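Local coordinates for protein extracellular ligand-binding receptor (Desulfitobacterium hafniense, PDB 4Q6B) that binds leucine between its two lobes and probably delivers it, as an extracellular substrate-binding protein, to an ABC transporter for amino-acid uptake, at residues 23-27 / 280-286; 28-32 / 273-278; 262-267 / 322-326. All blocks are in the same frame, centred on the assembly; numbering follows the deposited sequence. Where two conformers were deposited one is given.

Contact 1: 23-27 / 280-286; sequences DDLFA and QPPTSYA. With LEU (leucine), chain B.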
ATOM      1  N   ASP A  23      13.772   6.019   3.187  1.00 26.89           N
ATOM      2  CA  ASP A  23      14.764   5.017   2.814  1.00 32.48           C
ATOM      3  C   ASP A  23      14.060   3.719   2.477  1.00 27.09           C
ATOM      4  O   ASP A  23      14.368   2.686   3.072  1.00 31.60           O
ATOM      5  CB  ASP A  23      15.704   4.714   3.996  1.00 44.65           C
ATOM      6  CG  ASP A  23      16.224   5.963   4.687  1.00 56.96           C
ATOM      7  OD1 ASP A  23      16.071   6.051   5.934  1.00 61.02           O
ATOM      8  OD2 ASP A  23      16.807   6.835   3.995  1.00 61.08           O
ATOM      9  N   ASP A  24      13.136   3.752   1.531  1.00 22.52           N
ATOM     10  CA  ASP A  24      12.257   2.589   1.341  1.00 22.08           C
ATOM     11  C   ASP A  24      12.533   1.776   0.070  1.00 21.80           C
ATOM     12  O   ASP A  24      11.707   0.918  -0.323  1.00 21.89           O
ATOM     13  CB  ASP A  24      10.821   3.103   1.320  1.00 17.54           C
ATOM     14  CG  ASP A  24      10.567   4.069   0.179  1.00 21.83           C
ATOM     15  OD1 ASP A  24      11.529   4.420  -0.588  1.00 18.57           O
ATOM     16  OD2 ASP A  24       9.390   4.462   0.021  1.00 24.54           O
ATOM     17  N   LEU A  25      13.659   2.082  -0.582  1.00 20.64           N
ATOM     18  CA  LEU A  25      14.074   1.406  -1.825  1.00 18.76           C
ATOM     19  C   LEU A  25      13.075   1.552  -2.967  1.00 18.13           C
ATOM     20  O   LEU A  25      13.078   0.751  -3.906  1.00 17.93           O
ATOM     21  CB  LEU A  25      14.402  -0.086  -1.572  1.00 20.03           C
ATOM     22  CG  LEU A  25      15.537  -0.304  -0.585  1.00 22.57           C
ATOM     23  CD1 LEU A  25      15.750  -1.804  -0.255  1.00 21.15           C
ATOM     24  CD2 LEU A  25      16.843   0.334  -1.115  1.00 25.79           C
ATOM     25  N   PHE A  26      12.243   2.587  -2.920  1.00 16.13           N
ATOM     26  CA  PHE A  26      11.248   2.741  -3.962  1.00 16.96           C
ATOM     27  C   PHE A  26      11.924   3.097  -5.293  1.00 17.55           C
ATOM     28  O   PHE A  26      11.651   2.487  -6.352  1.00 14.45           O
ATOM     29  CB  PHE A  26      10.251   3.814  -3.558  1.00 13.65           C
ATOM     30  CG  PHE A  26       9.181   4.019  -4.547  1.00 14.51           C
ATOM     31  CD1 PHE A  26       8.259   3.014  -4.820  1.00 16.03           C
ATOM     32  CD2 PHE A  26       9.048   5.263  -5.183  1.00 15.48           C
ATOM     33  CE1 PHE A  26       7.258   3.239  -5.732  1.00 15.66           C
ATOM     34  CE2 PHE A  26       8.064   5.491  -6.114  1.00 12.54           C
ATOM     35  CZ  PHE A  26       7.147   4.475  -6.382  1.00 13.55           C
ATOM     36  N   ALA A  27      12.863   4.045  -5.232  1.00 18.82           N
ATOM     37  CA  ALA A  27      13.614   4.450  -6.423  1.00 19.60           C
ATOM     38  C   ALA A  27      14.372   3.292  -7.056  1.00 18.54           C
ATOM     39  O   ALA A  27      14.427   3.200  -8.289  1.00 15.45           O
ATOM     40  CB  ALA A  27      14.575   5.643  -6.105  1.00 17.48           C
ATOM     41  N   GLN A 280      20.824  -5.728  -1.249  1.00 28.70           N
ATOM     42  CA  GLN A 280      19.962  -5.931  -0.088  1.00 31.58           C
ATOM     43  C   GLN A 280      18.595  -6.403  -0.597  1.00 26.80           C
ATOM     44  O   GLN A 280      18.297  -6.277  -1.796  1.00 20.51           O
ATOM     45  CB  GLN A 280      19.850  -4.635   0.719  1.00 34.95           C
ATOM     46  CG  GLN A 280      19.399  -3.484  -0.100  1.00 31.78           C
ATOM     47  CD  GLN A 280      19.600  -2.118   0.577  1.00 37.04           C
ATOM     48  OE1 GLN A 280      19.257  -1.928   1.748  1.00 38.31           O
ATOM     49  NE2 GLN A 280      20.137  -1.155  -0.179  1.00 37.30           N
ATOM     50  N   PRO A 281      17.764  -6.967   0.294  1.00 26.79           N
ATOM     51  CA  PRO A 281      16.466  -7.490  -0.132  1.00 24.83           C
ATOM     52  C   PRO A 281      15.520  -6.365  -0.568  1.00 22.73           C
ATOM     53  O   PRO A 281      15.606  -5.274  -0.006  1.00 21.15           O
ATOM     54  CB  PRO A 281      15.907  -8.092   1.155  1.00 27.92           C
ATOM     55  CG  PRO A 281      17.074  -8.308   2.030  1.00 32.98           C
ATOM     56  CD  PRO A 281      17.960  -7.152   1.742  1.00 30.23           C
ATOM     57  N   PRO A 282      14.644  -6.630  -1.533  1.00 20.79           N
ATOM     58  CA  PRO A 282      13.688  -5.563  -1.868  1.00 20.94           C
ATOM     59  C   PRO A 282      12.623  -5.403  -0.784  1.00 23.76           C
ATOM     60  O   PRO A 282      12.295  -6.367  -0.078  1.00 22.03           O
ATOM     61  CB  PRO A 282      13.043  -6.054  -3.166  1.00 18.38           C
ATOM     62  CG  PRO A 282      13.150  -7.578  -3.080  1.00 18.53           C
ATOM     63  CD  PRO A 282      14.483  -7.829  -2.387  1.00 22.10           C
ATOM     64  N   THR A 283      12.095  -4.189  -0.660  1.00 20.92           N
ATOM     65  CA  THR A 283      10.945  -3.902   0.200  1.00 22.46           C
ATOM     66  C   THR A 283       9.632  -4.091  -0.582  1.00 18.80           C
ATOM     67  O   THR A 283       9.631  -4.228  -1.815  1.00 17.28           O
ATOM     68  CB  THR A 283      10.985  -2.442   0.636  1.00 23.82           C
ATOM     69  OG1 THR A 283      11.046  -1.597  -0.535  1.00 20.59           O
ATOM     70  CG2 THR A 283      12.220  -2.160   1.489  1.00 21.60           C
ATOM     71  N   SER A 284       8.509  -4.083   0.137  1.00 17.42           N
ATOM     72  CA  SER A 284       7.193  -4.116  -0.520  1.00 16.04           C
ATOM     73  C   SER A 284       7.000  -2.912  -1.471  1.00 15.83           C
ATOM     74  O   SER A 284       6.338  -3.025  -2.506  1.00 15.02           O
ATOM     75  CB  SER A 284       6.102  -4.140   0.552  1.00 17.72           C
ATOM     76  OG  SER A 284       6.099  -2.918   1.282  1.00 25.94           O
ATOM     77  N   TYR A 285       7.550  -1.760  -1.109  1.00 17.21           N
ATOM     78  CA  TYR A 285       7.453  -0.590  -2.006  1.00 12.84           C
ATOM     79  C   TYR A 285       8.310  -0.693  -3.272  1.00 14.82           C
ATOM     80  O   TYR A 285       7.865  -0.266  -4.366  1.00 14.59           O
ATOM     81  CB  TYR A 285       7.806   0.698  -1.229  1.00 14.54           C
ATOM     82  CG  TYR A 285       6.892   0.845  -0.034  1.00 20.16           C
ATOM     83  CD1 TYR A 285       5.549   1.123  -0.197  1.00 23.76           C
ATOM     84  CD2 TYR A 285       7.370   0.562   1.246  1.00 28.07           C
ATOM     85  CE1 TYR A 285       4.694   1.214   0.922  1.00 37.58           C
ATOM     86  CE2 TYR A 285       6.543   0.637   2.346  1.00 39.20           C
ATOM     87  CZ  TYR A 285       5.206   0.962   2.181  1.00 45.90           C
ATOM     88  OH  TYR A 285       4.401   1.022   3.308  1.00 58.19           O
ATOM     89  N   ALA A 286       9.510  -1.298  -3.137  1.00 15.60           N
ATOM     90  CA  ALA A 286      10.332  -1.581  -4.326  1.00 14.77           C
ATOM     91  C   ALA A 286       9.537  -2.486  -5.259  1.00 15.42           C
ATOM     92  O   ALA A 286       9.547  -2.291  -6.486  1.00 13.85           O
ATOM     93  CB  ALA A 286      11.590  -2.301  -3.951  1.00 14.39           C
TER
HETATM   94  N   LEU B 401      -1.040   3.444   2.985  1.00 27.69           N
HETATM   95  CA  LEU B 401      -0.682   4.806   3.394  1.00 26.83           C
HETATM   96  C   LEU B 401      -1.683   5.811   2.851  1.00 22.04           C
HETATM   97  O   LEU B 401      -1.613   6.996   3.151  1.00 21.18           O
HETATM   98  CB  LEU B 401       0.724   5.134   2.891  1.00 23.66           C
HETATM   99  CG  LEU B 401       1.627   4.195   3.698  1.00 28.99           C
HETATM  100  CD1 LEU B 401       2.595   3.479   2.804  1.00 35.42           C
HETATM  101  CD2 LEU B 401       2.344   4.874   4.857  1.00 26.01           C
HETATM  102  OXT LEU B 401      -2.605   5.407   2.127  1.00 21.01           O

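Contact 2: 28-32 / 273-278; sequences EGLEL and AFRREY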
ATOM      1  N   GLU A  28      14.919   2.406  -6.219  1.00 17.26           N
ATOM      2  CA  GLU A  28      15.638   1.225  -6.676  1.00 18.29           C
ATOM      3  C   GLU A  28      14.688   0.285  -7.453  1.00 17.88           C
ATOM      4  O   GLU A  28      15.039  -0.234  -8.521  1.00 19.54           O
ATOM      5  CB  GLU A  28      16.301   0.505  -5.490  1.00 18.48           C
ATOM      6  CG  GLU A  28      17.556   1.209  -4.973  1.00 23.09           C
ATOM      7  CD  GLU A  28      17.289   2.462  -4.115  1.00 25.41           C
ATOM      8  OE1 GLU A  28      18.287   3.115  -3.747  1.00 33.09           O
ATOM      9  OE2 GLU A  28      16.147   2.775  -3.767  1.00 22.77           O
ATOM     10  N   GLY A  29      13.499   0.043  -6.928  1.00 16.26           N
ATOM     11  CA  GLY A  29      12.560  -0.855  -7.614  1.00 17.72           C
ATOM     12  C   GLY A  29      12.111  -0.297  -8.963  1.00 16.77           C
ATOM     13  O   GLY A  29      12.024  -1.050  -9.948  1.00 16.73           O
ATOM     14  N   LEU A  30      11.827   1.012  -9.007  1.00 15.00           N
ATOM     15  CA  LEU A  30      11.513   1.707 -10.266  1.00 10.67           C
ATOM     16  C   LEU A  30      12.663   1.562 -11.241  1.00 11.96           C
ATOM     17  O   LEU A  30      12.441   1.249 -12.434  1.00 16.76           O
ATOM     18  CB  LEU A  30      11.255   3.214 -10.074  1.00 10.53           C
ATOM     19  CG  LEU A  30      10.156   3.640  -9.101  1.00 11.35           C
ATOM     20  CD1 LEU A  30      10.224   5.136  -8.880  1.00 13.47           C
ATOM     21  CD2 LEU A  30       8.770   3.263  -9.696  1.00 16.70           C
ATOM     22  N   GLU A  31      13.891   1.808 -10.787  1.00 15.19           N
ATOM     23  CA  GLU A  31      15.046   1.811 -11.695  1.00 19.86           C
ATOM     24  C   GLU A  31      15.327   0.414 -12.273  1.00 19.93           C
ATOM     25  O   GLU A  31      15.601   0.264 -13.459  1.00 18.90           O
ATOM     26  CB  GLU A  31      16.284   2.401 -10.987  1.00 21.62           C
ATOM     27  CG  GLU A  31      17.596   2.339 -11.780  1.00 26.27           C
ATOM     28  CD  GLU A  31      18.829   2.761 -10.973  1.00 37.15           C
ATOM     29  OE1 GLU A  31      19.339   1.961 -10.134  1.00 34.27           O
ATOM     30  OE2 GLU A  31      19.291   3.900 -11.194  1.00 42.59           O
ATOM     31  N   LEU A  32      15.192  -0.606 -11.444  1.00 14.98           N
ATOM     32  CA  LEU A  32      15.313  -1.983 -11.928  1.00 17.12           C
ATOM     33  C   LEU A  32      14.281  -2.297 -13.027  1.00 16.02           C
ATOM     34  O   LEU A  32      14.601  -2.990 -13.983  1.00 19.51           O
ATOM     35  CB  LEU A  32      15.170  -2.966 -10.758  1.00 17.68           C
ATOM     36  CG  LEU A  32      15.620  -4.398 -11.039  1.00 18.30           C
ATOM     37  CD1 LEU A  32      17.143  -4.572 -11.220  1.00 24.44           C
ATOM     38  CD2 LEU A  32      15.150  -5.356  -9.943  1.00 19.64           C
ATOM     39  N   ALA A 273      17.336 -10.469  -9.028  1.00 21.96           N
ATOM     40  CA  ALA A 273      17.828  -9.310  -9.777  1.00 21.28           C
ATOM     41  C   ALA A 273      18.020  -8.122  -8.840  1.00 17.57           C
ATOM     42  O   ALA A 273      19.037  -7.411  -8.929  1.00 22.65           O
ATOM     43  CB  ALA A 273      16.857  -8.943 -10.907  1.00 21.38           C
ATOM     44  N   PHE A 274      17.075  -7.934  -7.925  1.00 16.04           N
ATOM     45  CA  PHE A 274      17.129  -6.758  -7.061  1.00 21.74           C
ATOM     46  C   PHE A 274      18.336  -6.918  -6.114  1.00 18.57           C
ATOM     47  O   PHE A 274      19.168  -5.997  -5.977  1.00 22.46           O
ATOM     48  CB  PHE A 274      15.818  -6.596  -6.298  1.00 20.40           C
ATOM     49  CG  PHE A 274      15.756  -5.332  -5.528  1.00 15.46           C
ATOM     50  CD1 PHE A 274      16.380  -5.246  -4.290  1.00 17.97           C
ATOM     51  CD2 PHE A 274      15.127  -4.226  -6.054  1.00 16.13           C
ATOM     52  CE1 PHE A 274      16.382  -4.051  -3.563  1.00 15.82           C
ATOM     53  CE2 PHE A 274      15.110  -3.027  -5.337  1.00 17.21           C
ATOM     54  CZ  PHE A 274      15.745  -2.964  -4.072  1.00 15.00           C
ATOM     55  N   ARG A 275      18.434  -8.084  -5.483  1.00 17.06           N
ATOM     56  CA  ARG A 275      19.583  -8.371  -4.639  1.00 20.58           C
ATOM     57  C   ARG A 275      20.933  -8.188  -5.336  1.00 25.31           C
ATOM     58  O   ARG A 275      21.878  -7.644  -4.753  1.00 28.24           O
ATOM     59  CB  ARG A 275      19.497  -9.799  -4.112  1.00 29.03           C
ATOM     60  CG  ARG A 275      18.488 -10.009  -3.018  1.00 33.47           C
ATOM     61  CD  ARG A 275      18.669 -11.422  -2.451  1.00 43.53           C
ATOM     62  NE  ARG A 275      17.794 -11.666  -1.305  1.00 50.67           N
ATOM     63  CZ  ARG A 275      18.151 -11.472  -0.035  1.00 57.15           C
ATOM     64  NH1 ARG A 275      19.365 -11.017   0.256  1.00 55.97           N
ATOM     65  NH2 ARG A 275      17.290 -11.729   0.946  1.00 59.85           N
ATOM     66  N   ARG A 276      21.047  -8.675  -6.568  1.00 24.46           N
ATOM     67  CA  ARG A 276      22.297  -8.543  -7.310  1.00 27.00           C
ATOM     68  C   ARG A 276      22.665  -7.099  -7.640  1.00 27.88           C
ATOM     69  O   ARG A 276      23.843  -6.711  -7.565  1.00 27.42           O
ATOM     70  CB  ARG A 276      22.241  -9.374  -8.597  1.00 30.38           C
ATOM     71  CG  ARG A 276      23.410  -9.117  -9.527  1.00 41.91           C
ATOM     72  CD  ARG A 276      23.693 -10.331 -10.389  1.00 57.20           C
ATOM     73  NE  ARG A 276      23.031 -10.264 -11.691  1.00 66.97           N
ATOM     74  CZ  ARG A 276      23.659  -9.980 -12.832  1.00 72.51           C
ATOM     75  NH1 ARG A 276      24.966  -9.729 -12.828  1.00 75.99           N
ATOM     76  NH2 ARG A 276      22.988  -9.944 -13.981  1.00 73.29           N
ATOM     77  N   GLU A 277      21.670  -6.309  -8.012  1.00 22.93           N
ATOM     78  CA  GLU A 277      21.925  -4.919  -8.376  1.00 25.04           C
ATOM     79  C   GLU A 277      22.137  -4.010  -7.150  1.00 23.70           C
ATOM     80  O   GLU A 277      23.004  -3.109  -7.189  1.00 26.03           O
ATOM     81  CB  GLU A 277      20.769  -4.396  -9.243  1.00 24.02           C
ATOM     82  CG  GLU A 277      20.957  -2.952  -9.711  1.00 30.45           C
ATOM     83  CD  GLU A 277      22.174  -2.757 -10.629  1.00 41.18           C
ATOM     84  OE1 GLU A 277      22.459  -3.650 -11.467  1.00 38.02           O
ATOM     85  OE2 GLU A 277      22.847  -1.705 -10.518  1.00 49.79           O
ATOM     86  N   TYR A 278      21.395  -4.255  -6.067  1.00 21.59           N
ATOM     87  CA  TYR A 278      21.337  -3.285  -4.942  1.00 19.68           C
ATOM     88  C   TYR A 278      21.918  -3.813  -3.638  1.00 25.71           C
ATOM     89  O   TYR A 278      22.193  -3.033  -2.725  1.00 25.36           O
ATOM     90  CB  TYR A 278      19.923  -2.705  -4.727  1.00 21.99           C
ATOM     91  CG  TYR A 278      19.412  -2.055  -5.979  1.00 20.74           C
ATOM     92  CD1 TYR A 278      20.018  -0.901  -6.477  1.00 20.68           C
ATOM     93  CD2 TYR A 278      18.362  -2.617  -6.698  1.00 20.92           C
ATOM     94  CE1 TYR A 278      19.593  -0.299  -7.643  1.00 20.47           C
ATOM     95  CE2 TYR A 278      17.920  -2.014  -7.879  1.00 21.10           C
ATOM     96  CZ  TYR A 278      18.543  -0.876  -8.338  1.00 19.81           C
ATOM     97  OH  TYR A 278      18.115  -0.272  -9.510  1.00 25.01           O
TER

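Contact 3: 262-267 / 322-326; sequences RPDSRT and EGVMG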
ATOM      1  N   ARG A 262       7.424 -15.997  -2.179  1.00 16.02           N
ATOM      2  CA  ARG A 262       6.353 -16.615  -2.989  1.00 15.30           C
ATOM      3  C   ARG A 262       7.036 -17.497  -4.021  1.00 16.95           C
ATOM      4  O   ARG A 262       7.945 -17.043  -4.723  1.00 17.43           O
ATOM      5  CB  ARG A 262       5.523 -15.569  -3.715  1.00 16.99           C
ATOM      6  CG  ARG A 262       4.254 -16.176  -4.290  1.00 22.80           C
ATOM      7  CD  ARG A 262       3.308 -15.129  -4.810  1.00 31.63           C
ATOM      8  NE  ARG A 262       3.837 -14.555  -6.015  1.00 34.68           N
ATOM      9  CZ  ARG A 262       3.239 -14.607  -7.199  1.00 35.75           C
ATOM     10  NH1 ARG A 262       2.059 -15.210  -7.332  1.00 38.26           N
ATOM     11  NH2 ARG A 262       3.826 -14.036  -8.249  1.00 32.70           N
ATOM     12  N   PRO A 263       6.637 -18.767  -4.089  1.00 18.15           N
ATOM     13  CA  PRO A 263       7.362 -19.692  -4.967  1.00 20.48           C
ATOM     14  C   PRO A 263       6.828 -19.551  -6.385  1.00 20.77           C
ATOM     15  O   PRO A 263       6.121 -20.398  -6.909  1.00 21.86           O
ATOM     16  CB  PRO A 263       7.073 -21.062  -4.345  1.00 19.10           C
ATOM     17  CG  PRO A 263       5.732 -20.924  -3.789  1.00 20.00           C
ATOM     18  CD  PRO A 263       5.604 -19.449  -3.302  1.00 17.59           C
ATOM     19  N   ASP A 264       7.173 -18.420  -6.993  1.00 17.13           N
ATOM     20  CA  ASP A 264       6.724 -18.059  -8.331  1.00 20.41           C
ATOM     21  C   ASP A 264       7.906 -17.489  -9.121  1.00 21.65           C
ATOM     22  O   ASP A 264       8.714 -16.739  -8.570  1.00 20.90           O
ATOM     23  CB  ASP A 264       5.630 -17.010  -8.215  1.00 23.86           C
ATOM     24  CG  ASP A 264       5.264 -16.447  -9.522  1.00 32.05           C
ATOM     25  OD1 ASP A 264       4.464 -17.118 -10.221  1.00 37.06           O
ATOM     26  OD2 ASP A 264       5.815 -15.368  -9.875  1.00 33.93           O
ATOM     27  N   SER A 265       7.998 -17.852 -10.402  0.53 22.74           N
ATOM     28  CA  SER A 265       9.132 -17.463 -11.243  0.53 20.62           C
ATOM     29  C   SER A 265       9.331 -15.955 -11.280  0.53 19.34           C
ATOM     30  O   SER A 265      10.453 -15.464 -11.174  0.53 20.08           O
ATOM     31  CB  SER A 265       8.941 -17.972 -12.669  0.53 23.83           C
ATOM     32  OG  SER A 265       7.810 -17.361 -13.269  0.53 26.36           O
ATOM     33  N   ARG A 266       8.242 -15.208 -11.418  1.00 18.44           N
ATOM     34  CA  ARG A 266       8.356 -13.748 -11.526  1.00 18.47           C
ATOM     35  C   ARG A 266       8.856 -13.112 -10.254  1.00 15.40           C
ATOM     36  O   ARG A 266       9.706 -12.202 -10.277  1.00 20.60           O
ATOM     37  CB  ARG A 266       7.034 -13.095 -11.954  1.00 22.54           C
ATOM     38  CG  ARG A 266       6.608 -13.493 -13.337  1.00 30.01           C
ATOM     39  CD  ARG A 266       5.464 -12.610 -13.817  1.00 34.54           C
ATOM     40  NE  ARG A 266       5.096 -12.862 -15.204  1.00 35.82           N
ATOM     41  CZ  ARG A 266       4.505 -13.977 -15.647  1.00 42.16           C
ATOM     42  NH1 ARG A 266       4.218 -14.980 -14.816  1.00 41.02           N
ATOM     43  NH2 ARG A 266       4.206 -14.100 -16.931  1.00 48.54           N
ATOM     44  N   THR A 267       8.288 -13.532  -9.126  1.00 16.61           N
ATOM     45  CA  THR A 267       8.706 -13.013  -7.822  1.00 18.20           C
ATOM     46  C   THR A 267      10.182 -13.362  -7.644  1.00 15.81           C
ATOM     47  O   THR A 267      10.983 -12.491  -7.305  1.00 17.19           O
ATOM     48  CB  THR A 267       7.919 -13.685  -6.697  1.00 19.43           C
ATOM     49  OG1 THR A 267       6.528 -13.367  -6.869  1.00 20.02           O
ATOM     50  CG2 THR A 267       8.399 -13.196  -5.309  1.00 18.27           C
ATOM     51  N   GLU A 322       0.068 -10.948 -14.382  1.00 20.07           N
ATOM     52  CA  GLU A 322       0.977 -11.464 -13.360  1.00 20.03           C
ATOM     53  C   GLU A 322       2.190 -10.599 -13.166  1.00 20.20           C
ATOM     54  O   GLU A 322       2.907 -10.291 -14.137  1.00 24.28           O
ATOM     55  CB  GLU A 322       1.418 -12.872 -13.776  1.00 24.65           C
ATOM     56  CG  GLU A 322       0.256 -13.769 -14.079  1.00 32.03           C
ATOM     57  CD  GLU A 322      -0.413 -14.325 -12.833  1.00 41.11           C
ATOM     58  OE1 GLU A 322      -1.339 -15.159 -12.982  1.00 49.95           O
ATOM     59  OE2 GLU A 322      -0.004 -13.968 -11.706  1.00 39.52           O
ATOM     60  N   GLY A 323       2.445 -10.253 -11.900  1.00 18.46           N
ATOM     61  CA  GLY A 323       3.552  -9.387 -11.516  1.00 19.39           C
ATOM     62  C   GLY A 323       4.350 -10.047 -10.398  1.00 17.47           C
ATOM     63  O   GLY A 323       4.049 -11.166  -9.998  1.00 19.55           O
ATOM     64  N   VAL A 324       5.325  -9.320  -9.853  1.00 15.61           N
ATOM     65  CA  VAL A 324       6.124  -9.885  -8.770  1.00 15.62           C
ATOM     66  C   VAL A 324       5.342  -9.962  -7.476  1.00 16.47           C
ATOM     67  O   VAL A 324       5.656 -10.761  -6.596  1.00 16.06           O
ATOM     68  CB  VAL A 324       7.429  -9.079  -8.553  1.00 15.17           C
ATOM     69  CG1 VAL A 324       8.143  -8.890  -9.894  1.00 16.82           C
ATOM     70  CG2 VAL A 324       7.161  -7.732  -7.857  1.00 19.98           C
HETATM   71  N   MSE A 325       4.305  -9.134  -7.374  1.00 14.72           N
HETATM   72  CA  MSE A 325       3.479  -9.130  -6.150  1.00 13.01           C
HETATM   73  C   MSE A 325       2.451 -10.270  -6.163  1.00 16.05           C
HETATM   74  O   MSE A 325       1.853 -10.580  -5.126  1.00 19.44           O
HETATM   75  CB  MSE A 325       2.748  -7.805  -6.061  1.00 15.58           C
HETATM   76  CG  MSE A 325       3.673  -6.669  -5.741  1.00 18.48           C
HETATM   77 SE   MSE A 325       2.638  -5.003  -5.755  0.66 18.35          SE
HETATM   78  CE  MSE A 325       1.174  -5.537  -4.523  1.00 14.87           C
ATOM     79  N   GLY A 326       2.210 -10.854  -7.331  1.00 17.56           N
ATOM     80  CA  GLY A 326       1.077 -11.764  -7.512  1.00 16.79           C
ATOM     81  C   GLY A 326       0.208 -11.342  -8.714  1.00 22.02           C
ATOM     82  O   GLY A 326       0.665 -10.630  -9.629  1.00 20.14           O
TER
HETATM   83  O   HOH W   1       2.629 -13.452 -10.582  1.00 23.63           O

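Contact 1: 23-27 / 280-286
Q280 opens the second segment at the margin of the interface, its NE2 lying 3.7 Å from CD2 of L25. The next residue, P281, contributes its carbonyl: the O atom sits 3.5 Å from CD1 of L25, so the L25 side chain lies along the loop that leads into helix 284-301. P282 makes no close approach here and packs instead on F270 and F274 of helix 265-278. The polar centre is T283. Its hydroxyl OG1 donates a 2.6 Å hydrogen bond to the backbone O of D24 and at the same time accepts one from A286 N at 3.0 Å, so a single side chain caps its own helix and ties down the turn in front of the other. That turn is an Asx turn, with D24 OD1 taking a 3.1 Å bond from F26 N, while D24 OD2 is bonded to W17. Beyond S284, Y285 packs its CB 4.3 Å from CD1 of F26 and presents its carbonyl O to the edge of the phenylalanine ring, 3.3 Å from CD1. The tyrosine ring then reaches on to the bound leucine, whose CD1 is 3.1 Å from Y285 OH. A286 ends the segment with the closest pair of CA atoms, F26 and A286, 4.4 Å apart, and A286 CB 3.4 Å from L25 O; a small residue suits so close a meeting. Two helix N-termini are thus joined through an N-cap threonine beside the leucine pocket, in the bilobal fold of the leucine-binding protein family.

Contact 2: 28-32 / 273-278
E28 meets the second helix with the aliphatic part of its side chain. CB stands 3.7 Å from the centroid of the Y278 ring, only 6° off the ring normal, a CH-pi contact over the face, and the same CB is 3.7 Å from CE2 of F274; the carboxylate end leads away. At G29 the backbone meets the edge of the F274 ring, G29 N lying 3.8 Å from F274 CE2. L30 points away and packs on V293 of helix 284-301. E31, one turn on from E28, supplies the polar lock: Y278 OH donates a 2.6 Å hydrogen bond to E31 OE1, so the tyrosine has E28 over its ring and E31 at its hydroxyl. L32 completes the interface as a knob in a hole formed by A273, F274, E277 and Y278. Its CD2 is 3.9 Å from F274 CB and 4.1 Å from A273 CB, while its CB lies 4.1 Å from CE2 of Y278. The two short helical segments cross steeply, at 106° with their axes 10.8 Å apart, which leaves room for the two aromatic rings and the leucine between them. This is knobs-into-holes packing at one position of a steep helix crossing, joining the first helix of the periplasmic-binding-protein fold to helix 265-278.

Contact 3: 262-267 / 322-326
R266 lays its guanidinium over the side chain of E322, with CB of the glutamate above one face and 3.7 Å from NH1; lower on the same arginine, CD is 3.5 Å from E322 O. The overlap is by the aliphatic base of the glutamate. One helical step further, T267 makes the direct polar link, OG1 donating a 2.8 Å hydrogen bond to V324 O. T267 OG1 itself accepts from R262 NE and NH2, each at 3.1 Å, so the arginine holds the threonine hydroxyl in place. R262 NH2 also forms a 2.9 Å salt bridge with D264 OD2, the oxygen that caps helix 265-278 by accepting from T267 N at 3.2 Å and, weakly, from R266 N at 2.9 Å. The face of the R262 guanidinium lies over G326, whose CA is 3.6 Å from R262 CZ. Water 1 completes the bridge: it accepts from R262 NH2 at 2.7 Å and donates to E322 OE2 at 2.9 Å and to G323 O at 2.8 Å. Across from this polar side, V324 CG1 lies 3.7 Å from R266 O, and V324 also packs on A287 and Y290 of helix 284-301. G323 N donates to G326 O at 2.9 Å and G326 N to G323 O at 3.3 Å, closing the tight hairpin between strands 321-323 and 326-328. The loop and first turn of helix 265-278 therefore hold that hairpin by one direct hydrogen bond and by water, with D264 the direct salt-bridge partner of R262 and E322 reached by R262 only through water.

How the contacts relate
From the N terminus, helix 26-39 enters both contact 1, through its start, and contact 2, through the turns that follow. Some 240 residues later the chain returns: helix 265-278 closes contact 2, and the loop into helix 284-301 then closes contact 1, so contact 2 is nested within the larger loop. The two touch, F274 of contact 2 packing against Q280, P281 and P282 of contact 1. Contact 3 begins at the N-terminal end of helix 265-278 and closes later, at the hairpin 321-328, crossing both others along the chain without touching them. Together they join the start of helix 26-39, helix 265-278, the start of helix 284-301 and the hairpin.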